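Local atomic coordinates of epimerase (Methylomonas sp. DH-1, PDB entry 7CJ7), a protein that catalyses the epimerization of ketoses at the C3 position with manganese as cofactor, acting most strongly on L-ribulose and also on D-ribulose, D-allulose and D-fructose. Residues K88-L93 with M135-D140; A96-Y101 with A139-D144. All blocks are in the same frame, centred on the assembly; numbering follows the deposited sequence.

Contact 1 (K88-L93 with M135-D140)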
ATOM      1  N   LYS A  88      -6.289 -22.331  16.583  1.00 13.55           N
ATOM      2  CA  LYS A  88      -7.292 -21.243  16.764  1.00 13.44           C
ATOM      3  C   LYS A  88      -7.756 -20.741  15.392  1.00 11.90           C
ATOM      4  O   LYS A  88      -8.962 -20.489  15.222  1.00 12.55           O
ATOM      5  CB  LYS A  88      -6.732 -20.086  17.594  1.00 16.90           C
ATOM      6  CG  LYS A  88      -6.633 -20.346  19.088  1.00 21.03           C
ATOM      7  CD  LYS A  88      -7.978 -20.531  19.744  1.00 26.08           C
ATOM      8  CE  LYS A  88      -7.931 -20.321  21.240  1.00 30.44           C
ATOM      9  NZ  LYS A  88      -9.164 -20.827  21.884  1.00 36.96           N
ATOM     10  N   GLY A  89      -6.843 -20.621  14.429  1.00 11.84           N
ATOM     11  CA  GLY A  89      -7.184 -20.204  13.059  1.00 11.12           C
ATOM     12  C   GLY A  89      -8.079 -21.227  12.387  1.00 11.26           C
ATOM     13  O   GLY A  89      -9.097 -20.830  11.781  1.00 10.95           O
ATOM     14  N   ASP A  90      -7.726 -22.509  12.492  1.00 12.82           N
ATOM     15  CA  ASP A  90      -8.529 -23.620  11.914  1.00 12.25           C
ATOM     16  C   ASP A  90      -9.951 -23.518  12.479  1.00 11.10           C
ATOM     17  O   ASP A  90     -10.916 -23.655  11.700  1.00 10.96           O
ATOM     18  CB  ASP A  90      -7.932 -24.998  12.229  1.00 14.72           C
ATOM     19  CG  ASP A  90      -6.678 -25.377  11.450  1.00 17.37           C
ATOM     20  OD1 ASP A  90      -6.281 -24.617  10.535  1.00 19.02           O
ATOM     21  OD2 ASP A  90      -6.086 -26.439  11.783  1.00 22.76           O
ATOM     22  N   GLU A  91     -10.068 -23.271  13.789  1.00 10.68           N
ATOM     23  CA  GLU A  91     -11.360 -23.206  14.523  1.00 11.58           C
ATOM     24  C   GLU A  91     -12.169 -22.004  14.021  1.00 11.50           C
ATOM     25  O   GLU A  91     -13.358 -22.182  13.720  1.00 11.71           O
ATOM     26  CB  GLU A  91     -11.096 -23.161  16.024  1.00 13.90           C
ATOM     27  CG  GLU A  91     -12.339 -22.971  16.864  1.00 16.60           C
ATOM     28  CD  GLU A  91     -12.026 -22.734  18.336  1.00 20.54           C
ATOM     29  OE1 GLU A  91     -11.441 -21.670  18.676  1.00 23.31           O
ATOM     30  OE2 GLU A  91     -12.342 -23.622  19.139  1.00 29.35           O
ATOM     31  N   LEU A  92     -11.548 -20.833  13.886  1.00 11.47           N
ATOM     32  CA  LEU A  92     -12.236 -19.633  13.338  1.00 11.25           C
ATOM     33  C   LEU A  92     -12.728 -19.942  11.915  1.00 10.89           C
ATOM     34  O   LEU A  92     -13.874 -19.604  11.585  1.00  9.90           O
ATOM     35  CB  LEU A  92     -11.300 -18.424  13.368  1.00 11.90           C
ATOM     36  CG  LEU A  92     -11.983 -17.077  13.123  1.00 12.93           C
ATOM     37  CD1 LEU A  92     -11.198 -15.941  13.760  1.00 13.79           C
ATOM     38  CD2 LEU A  92     -12.170 -16.825  11.641  1.00 14.68           C
ATOM     39  N   LEU A  93     -11.901 -20.554  11.074  1.00  9.75           N
ATOM     40  CA  LEU A  93     -12.285 -20.790   9.655  1.00 10.36           C
ATOM     41  C   LEU A  93     -13.437 -21.806   9.579  1.00 10.31           C
ATOM     42  O   LEU A  93     -14.336 -21.646   8.714  1.00  9.36           O
ATOM     43  CB  LEU A  93     -11.049 -21.247   8.883  1.00  9.93           C
ATOM     44  CG  LEU A  93      -9.984 -20.170   8.686  1.00 10.44           C
ATOM     45  CD1 LEU A  93      -8.661 -20.794   8.271  1.00 10.11           C
ATOM     46  CD2 LEU A  93     -10.442 -19.121   7.673  1.00 10.25           C
ATOM     47  N   MET A 135      -4.996 -24.433   4.285  1.00  9.79           N
ATOM     48  CA  MET A 135      -5.993 -24.209   3.212  1.00  9.76           C
ATOM     49  C   MET A 135      -6.472 -25.562   2.674  1.00  9.33           C
ATOM     50  O   MET A 135      -7.637 -25.650   2.238  1.00  8.49           O
ATOM     51  CB  MET A 135      -5.442 -23.322   2.096  1.00 10.14           C
ATOM     52  CG  MET A 135      -5.206 -21.887   2.552  1.00 10.94           C
ATOM     53  SD  MET A 135      -6.674 -21.061   3.238  1.00 11.43           S
ATOM     54  CE  MET A 135      -6.562 -21.513   4.970  1.00 11.49           C
ATOM     55  N   GLN A 136      -5.636 -26.599   2.733  1.00  9.70           N
ATOM     56  CA  GLN A 136      -6.093 -27.968   2.409  1.00  9.76           C
ATOM     57  C   GLN A 136      -7.154 -28.402   3.418  1.00  9.92           C
ATOM     58  O   GLN A 136      -8.188 -28.928   2.982  1.00 10.34           O
ATOM     59  CB  GLN A 136      -4.922 -28.939   2.374  1.00 10.40           C
ATOM     60  CG  GLN A 136      -3.977 -28.650   1.224  1.00 11.51           C
ATOM     61  CD  GLN A 136      -2.734 -29.496   1.282  1.00 12.57           C
ATOM     62  OE1 GLN A 136      -2.278 -29.885   2.355  1.00 15.00           O
ATOM     63  NE2 GLN A 136      -2.168 -29.772   0.120  1.00 13.43           N
ATOM     64  N   ARG A 137      -6.897 -28.231   4.712  1.00  9.89           N
ATOM     65  CA  ARG A 137      -7.849 -28.674   5.765  1.00 10.86           C
ATOM     66  C   ARG A 137      -9.163 -27.890   5.609  1.00 10.73           C
ATOM     67  O   ARG A 137     -10.246 -28.507   5.705  1.00 11.28           O
ATOM     68  CB  ARG A 137      -7.232 -28.519   7.159  1.00 11.59           C
ATOM     69  CG  ARG A 137      -6.001 -29.382   7.395  1.00 12.63           C
ATOM     70  CD  ARG A 137      -5.607 -29.428   8.861  1.00 13.37           C
ATOM     71  NE  ARG A 137      -5.241 -28.122   9.395  1.00 13.45           N
ATOM     72  CZ  ARG A 137      -4.034 -27.578   9.303  1.00 13.95           C
ATOM     73  NH1 ARG A 137      -3.065 -28.209   8.674  1.00 15.73           N
ATOM     74  NH2 ARG A 137      -3.795 -26.389   9.828  1.00 14.54           N
ATOM     75  N   LEU A 138      -9.081 -26.579   5.371  1.00 10.24           N
ATOM     76  CA  LEU A 138     -10.283 -25.724   5.224  1.00  9.91           C
ATOM     77  C   LEU A 138     -11.040 -26.135   3.957  1.00  9.30           C
ATOM     78  O   LEU A 138     -12.254 -26.289   4.029  1.00  8.89           O
ATOM     79  CB  LEU A 138      -9.883 -24.254   5.152  1.00 10.14           C
ATOM     80  CG  LEU A 138     -11.033 -23.303   4.824  1.00 10.32           C
ATOM     81  CD1 LEU A 138     -12.152 -23.427   5.848  1.00 10.77           C
ATOM     82  CD2 LEU A 138     -10.538 -21.872   4.732  1.00 10.77           C
ATOM     83  N   ALA A 139     -10.353 -26.281   2.826  1.00  9.14           N
ATOM     84  CA  ALA A 139     -11.000 -26.691   1.558  1.00  9.65           C
ATOM     85  C   ALA A 139     -11.795 -27.985   1.787  1.00 10.37           C
ATOM     86  O   ALA A 139     -12.934 -28.094   1.296  1.00 11.11           O
ATOM     87  CB  ALA A 139      -9.975 -26.839   0.466  1.00 10.12           C
ATOM     88  N   ASP A 140     -11.217 -28.948   2.504  1.00 10.91           N
ATOM     89  CA  ASP A 140     -11.842 -30.277   2.717  1.00 12.32           C
ATOM     90  C   ASP A 140     -13.073 -30.105   3.616  1.00 11.36           C
ATOM     91  O   ASP A 140     -14.114 -30.752   3.324  1.00 12.48           O
ATOM     92  CB  ASP A 140     -10.816 -31.281   3.248  1.00 14.27           C
ATOM     93  CG  ASP A 140      -9.768 -31.666   2.213  1.00 16.27           C
ATOM     94  OD1 ASP A 140     -10.016 -31.439   1.014  1.00 18.06           O
ATOM     95  OD2 ASP A 140      -8.698 -32.172   2.616  1.00 20.09           O
TER
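Asp90 and Arg137 meet at about a right angle above the groove between two neighbouring barrel helices, the guanidinium edge turned to the carboxylate and the two planes 61° apart. Arg137 grips side-on, with NE and NH2 rather than with its two terminal nitrogens. Arg137 NH2 reaches the syn lone pair of Asp90 OD1 at 3.1 Å, a fairly straight bond (158°). NE of Arg137 comes to Asp90 OD2 at 3.0 Å, more bent and from above the carboxylate plane; a second bond from NH2 to OD2 is weak. A bend at chi3 folds the arginine chain over and swings its edge toward the aspartate. Beneath the ion pair, Leu93 points at the other helix and crosses Leu138 at about a right angle: Leu138 CD1 rests 3.9 Å from Leu93 CB. Met135 starts away from the groove, but its chain bends at chi2 and chi3 and brings CE to 4.0 Å from Leu93 CD1. Ile112 of strand 107-112 lies below all three apolar side chains. The short segments run nearly parallel, their axes 10.5 Å apart and crossing at -25°, as neighbouring outer helices do in a TIM barrel. The contact thus combines a salt bridge on the outer side with apolar packing against the barrel strands; NE and NH2 each hold a carboxylate oxygen, which fixes the rotation of both groups, although the out-of-plane approach makes the OD2 half less ideal.

Contact 2 (A96-Y101 with A139-D144); sequences ATDVLY and ADYAAD
The Tyr141 ring meets segment 96-101 of helix 83-102 with its edge: Asp98 OD1 and Thr97 CB both lie there, near the ring plane, whereas Thr97 CG2 approaches obliquely, 3.8 Å from Tyr141 CD2. The carboxylate of Asp98 is turned 46° from the ring and crosses the tyrosine side chain at about a right angle. Tyr141 OH donates to the syn lone pair of Asp98 OD1 in a short bond of 2.6 Å. With CG anti to the backbone N (chi1 -171°), the ring of Tyr141 reaches across to the other helix, sliding past Thr97 in the opposite direction. The methyl of Thr97 touches both the ring and the backbone, CG2 lying 3.9 Å from Ala142 CA, while its hydroxyl OG1 bonds to Leu93 O of its own helix. The small Ala142 is consistent with the close approach of the CA atoms, 6.3 Å between Thr97 and Ala142. Deeper in, Leu108 and Ile149 of the barrel strands underlie Thr97 and Ala142, respectively. Asp98 OD1 also forms a salt bridge with Lys145, the residue after segment 139-144, so one oxygen serves both a phenol and an ammonium group; the nearby positive charge would be expected to favour the ionised carboxylate.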
ATOM      1  N   ALA A  96     -16.575 -19.846  10.508  1.00  9.28           N
ATOM      2  CA  ALA A  96     -16.927 -18.951   9.381  1.00  9.02           C
ATOM      3  C   ALA A  96     -17.621 -19.780   8.299  1.00  9.68           C
ATOM      4  O   ALA A  96     -18.661 -19.341   7.782  1.00 10.10           O
ATOM      5  CB  ALA A  96     -15.710 -18.235   8.850  1.00  9.29           C
ATOM      6  N   THR A  97     -17.091 -20.963   8.004  1.00  9.65           N
ATOM      7  CA  THR A  97     -17.692 -21.903   7.023  1.00  9.59           C
ATOM      8  C   THR A  97     -19.109 -22.262   7.483  1.00  9.28           C
ATOM      9  O   THR A  97     -20.024 -22.246   6.656  1.00  9.53           O
ATOM     10  CB  THR A  97     -16.809 -23.141   6.835  1.00 10.54           C
ATOM     11  OG1 THR A  97     -15.517 -22.715   6.391  1.00 10.58           O
ATOM     12  CG2 THR A  97     -17.394 -24.116   5.844  1.00 11.04           C
ATOM     13  N   ASP A  98     -19.277 -22.571   8.765  1.00 10.05           N
ATOM     14  CA  ASP A  98     -20.577 -22.988   9.350  1.00 11.17           C
ATOM     15  C   ASP A  98     -21.589 -21.849   9.192  1.00 10.63           C
ATOM     16  O   ASP A  98     -22.753 -22.118   8.843  1.00 10.56           O
ATOM     17  CB  ASP A  98     -20.429 -23.368  10.822  1.00 12.67           C
ATOM     18  CG  ASP A  98     -19.647 -24.653  11.084  1.00 15.68           C
ATOM     19  OD1 ASP A  98     -19.372 -25.405  10.121  1.00 15.82           O
ATOM     20  OD2 ASP A  98     -19.349 -24.904  12.262  1.00 18.71           O
ATOM     21  N   VAL A  99     -21.171 -20.620   9.471  1.00  9.97           N
ATOM     22  CA  VAL A  99     -22.058 -19.430   9.379  1.00  9.99           C
ATOM     23  C   VAL A  99     -22.472 -19.262   7.919  1.00  9.54           C
ATOM     24  O   VAL A  99     -23.664 -19.067   7.661  1.00  9.46           O
ATOM     25  CB  VAL A  99     -21.377 -18.164   9.918  1.00 10.89           C
ATOM     26  CG1 VAL A  99     -22.149 -16.906   9.541  1.00 11.80           C
ATOM     27  CG2 VAL A  99     -21.198 -18.253  11.424  1.00 11.67           C
ATOM     28  N   LEU A 100     -21.506 -19.353   6.999  1.00  9.62           N
ATOM     29  CA  LEU A 100     -21.768 -19.176   5.553  1.00 10.40           C
ATOM     30  C   LEU A 100     -22.781 -20.231   5.097  1.00 10.08           C
ATOM     31  O   LEU A 100     -23.749 -19.865   4.430  1.00 10.21           O
ATOM     32  CB  LEU A 100     -20.450 -19.294   4.794  1.00 10.85           C
ATOM     33  CG  LEU A 100     -20.551 -19.224   3.273  1.00 12.27           C
ATOM     34  CD1 LEU A 100     -21.081 -17.875   2.812  1.00 13.22           C
ATOM     35  CD2 LEU A 100     -19.192 -19.496   2.657  1.00 14.09           C
ATOM     36  N   TYR A 101     -22.583 -21.496   5.473  1.00  9.77           N
ATOM     37  CA  TYR A 101     -23.510 -22.601   5.113  1.00  9.84           C
ATOM     38  C   TYR A 101     -24.920 -22.280   5.627  1.00 10.19           C
ATOM     39  O   TYR A 101     -25.899 -22.460   4.873  1.00 11.21           O
ATOM     40  CB  TYR A 101     -23.045 -23.943   5.676  1.00 11.15           C
ATOM     41  CG  TYR A 101     -24.005 -25.074   5.396  1.00 11.65           C
ATOM     42  CD1 TYR A 101     -23.973 -25.763   4.197  1.00 12.53           C
ATOM     43  CD2 TYR A 101     -24.966 -25.431   6.323  1.00 12.44           C
ATOM     44  CE1 TYR A 101     -24.854 -26.800   3.935  1.00 12.29           C
ATOM     45  CE2 TYR A 101     -25.863 -26.454   6.074  1.00 13.39           C
ATOM     46  CZ  TYR A 101     -25.805 -27.143   4.876  1.00 12.74           C
ATOM     47  OH  TYR A 101     -26.676 -28.165   4.650  1.00 14.21           O
ATOM     48  N   ALA A 139     -10.353 -26.281   2.826  1.00  9.14           N
ATOM     49  CA  ALA A 139     -11.000 -26.691   1.558  1.00  9.65           C
ATOM     50  C   ALA A 139     -11.795 -27.985   1.787  1.00 10.37           C
ATOM     51  O   ALA A 139     -12.934 -28.094   1.296  1.00 11.11           O
ATOM     52  CB  ALA A 139      -9.975 -26.839   0.466  1.00 10.12           C
ATOM     53  N   ASP A 140     -11.217 -28.948   2.504  1.00 10.91           N
ATOM     54  CA  ASP A 140     -11.842 -30.277   2.717  1.00 12.32           C
ATOM     55  C   ASP A 140     -13.073 -30.105   3.616  1.00 11.36           C
ATOM     56  O   ASP A 140     -14.114 -30.752   3.324  1.00 12.48           O
ATOM     57  CB  ASP A 140     -10.816 -31.281   3.248  1.00 14.27           C
ATOM     58  CG  ASP A 140      -9.768 -31.666   2.213  1.00 16.27           C
ATOM     59  OD1 ASP A 140     -10.016 -31.439   1.014  1.00 18.06           O
ATOM     60  OD2 ASP A 140      -8.698 -32.172   2.616  1.00 20.09           O
ATOM     61  N   TYR A 141     -12.985 -29.262   4.649  1.00 10.32           N
ATOM     62  CA  TYR A 141     -14.125 -28.951   5.553  1.00 10.79           C
ATOM     63  C   TYR A 141     -15.256 -28.274   4.767  1.00 10.76           C
ATOM     64  O   TYR A 141     -16.441 -28.701   4.903  1.00 12.31           O
ATOM     65  CB  TYR A 141     -13.676 -28.082   6.730  1.00 10.82           C
ATOM     66  CG  TYR A 141     -14.728 -27.911   7.785  1.00 11.06           C
ATOM     67  CD1 TYR A 141     -15.017 -28.915   8.696  1.00 12.39           C
ATOM     68  CD2 TYR A 141     -15.472 -26.746   7.849  1.00 11.76           C
ATOM     69  CE1 TYR A 141     -16.006 -28.752   9.655  1.00 12.61           C
ATOM     70  CE2 TYR A 141     -16.465 -26.575   8.795  1.00 11.90           C
ATOM     71  CZ  TYR A 141     -16.713 -27.565   9.721  1.00 12.56           C
ATOM     72  OH  TYR A 141     -17.712 -27.380  10.639  1.00 14.04           O
ATOM     73  N   ALA A 142     -14.917 -27.254   3.974  1.00 11.11           N
ATOM     74  CA  ALA A 142     -15.868 -26.468   3.153  1.00 11.14           C
ATOM     75  C   ALA A 142     -16.516 -27.388   2.115  1.00 10.89           C
ATOM     76  O   ALA A 142     -17.684 -27.177   1.792  1.00 11.53           O
ATOM     77  CB  ALA A 142     -15.166 -25.305   2.493  1.00 11.10           C
ATOM     78  N   ALA A 143     -15.777 -28.372   1.600  1.00 12.06           N
ATOM     79  CA  ALA A 143     -16.254 -29.240   0.496  1.00 13.13           C
ATOM     80  C   ALA A 143     -17.471 -30.030   0.983  1.00 14.70           C
ATOM     81  O   ALA A 143     -18.362 -30.322   0.175  1.00 16.40           O
ATOM     82  CB  ALA A 143     -15.143 -30.146   0.020  1.00 12.95           C
ATOM     83  N   ASP A 144     -17.508 -30.347   2.276  1.00 16.66           N
ATOM     84  CA  ASP A 144     -18.593 -31.142   2.905  1.00 19.40           C
ATOM     85  C   ASP A 144     -19.879 -30.304   2.972  1.00 19.55           C
ATOM     86  O   ASP A 144     -20.959 -30.910   3.097  1.00 20.35           O
ATOM     87  CB  ASP A 144     -18.135 -31.661   4.269  1.00 23.79           C
ATOM     88  CG  ASP A 144     -17.048 -32.727   4.185  1.00 30.99           C
ATOM     89  OD1 ASP A 144     -17.101 -33.565   3.254  1.00 36.68           O
ATOM     90  OD2 ASP A 144     -16.151 -32.717   5.054  1.00 40.18           O
TER

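How the contacts relate
Helix 83-102 follows strand 65-72 and helix 125-143 follows strand 107-112, making two successive beta-alpha units of the eight-stranded barrel. From the N terminus, 88-93 comes first and 96-101 starts two residues after it ends; their partners, 135-140 and 139-144, follow in the same order and share Ala139 and Asp140. The two closures therefore cross rather than nest, as expected for helices running in the same direction. Each spans strand 107-112. With centres 9 Å apart, the contacts form one continuous seam, touching where Leu138 CD1 of contact 1 packs 3.5 Å from Thr97 OG1 of contact 2. Together they tie adjacent outer helices over the barrel wall.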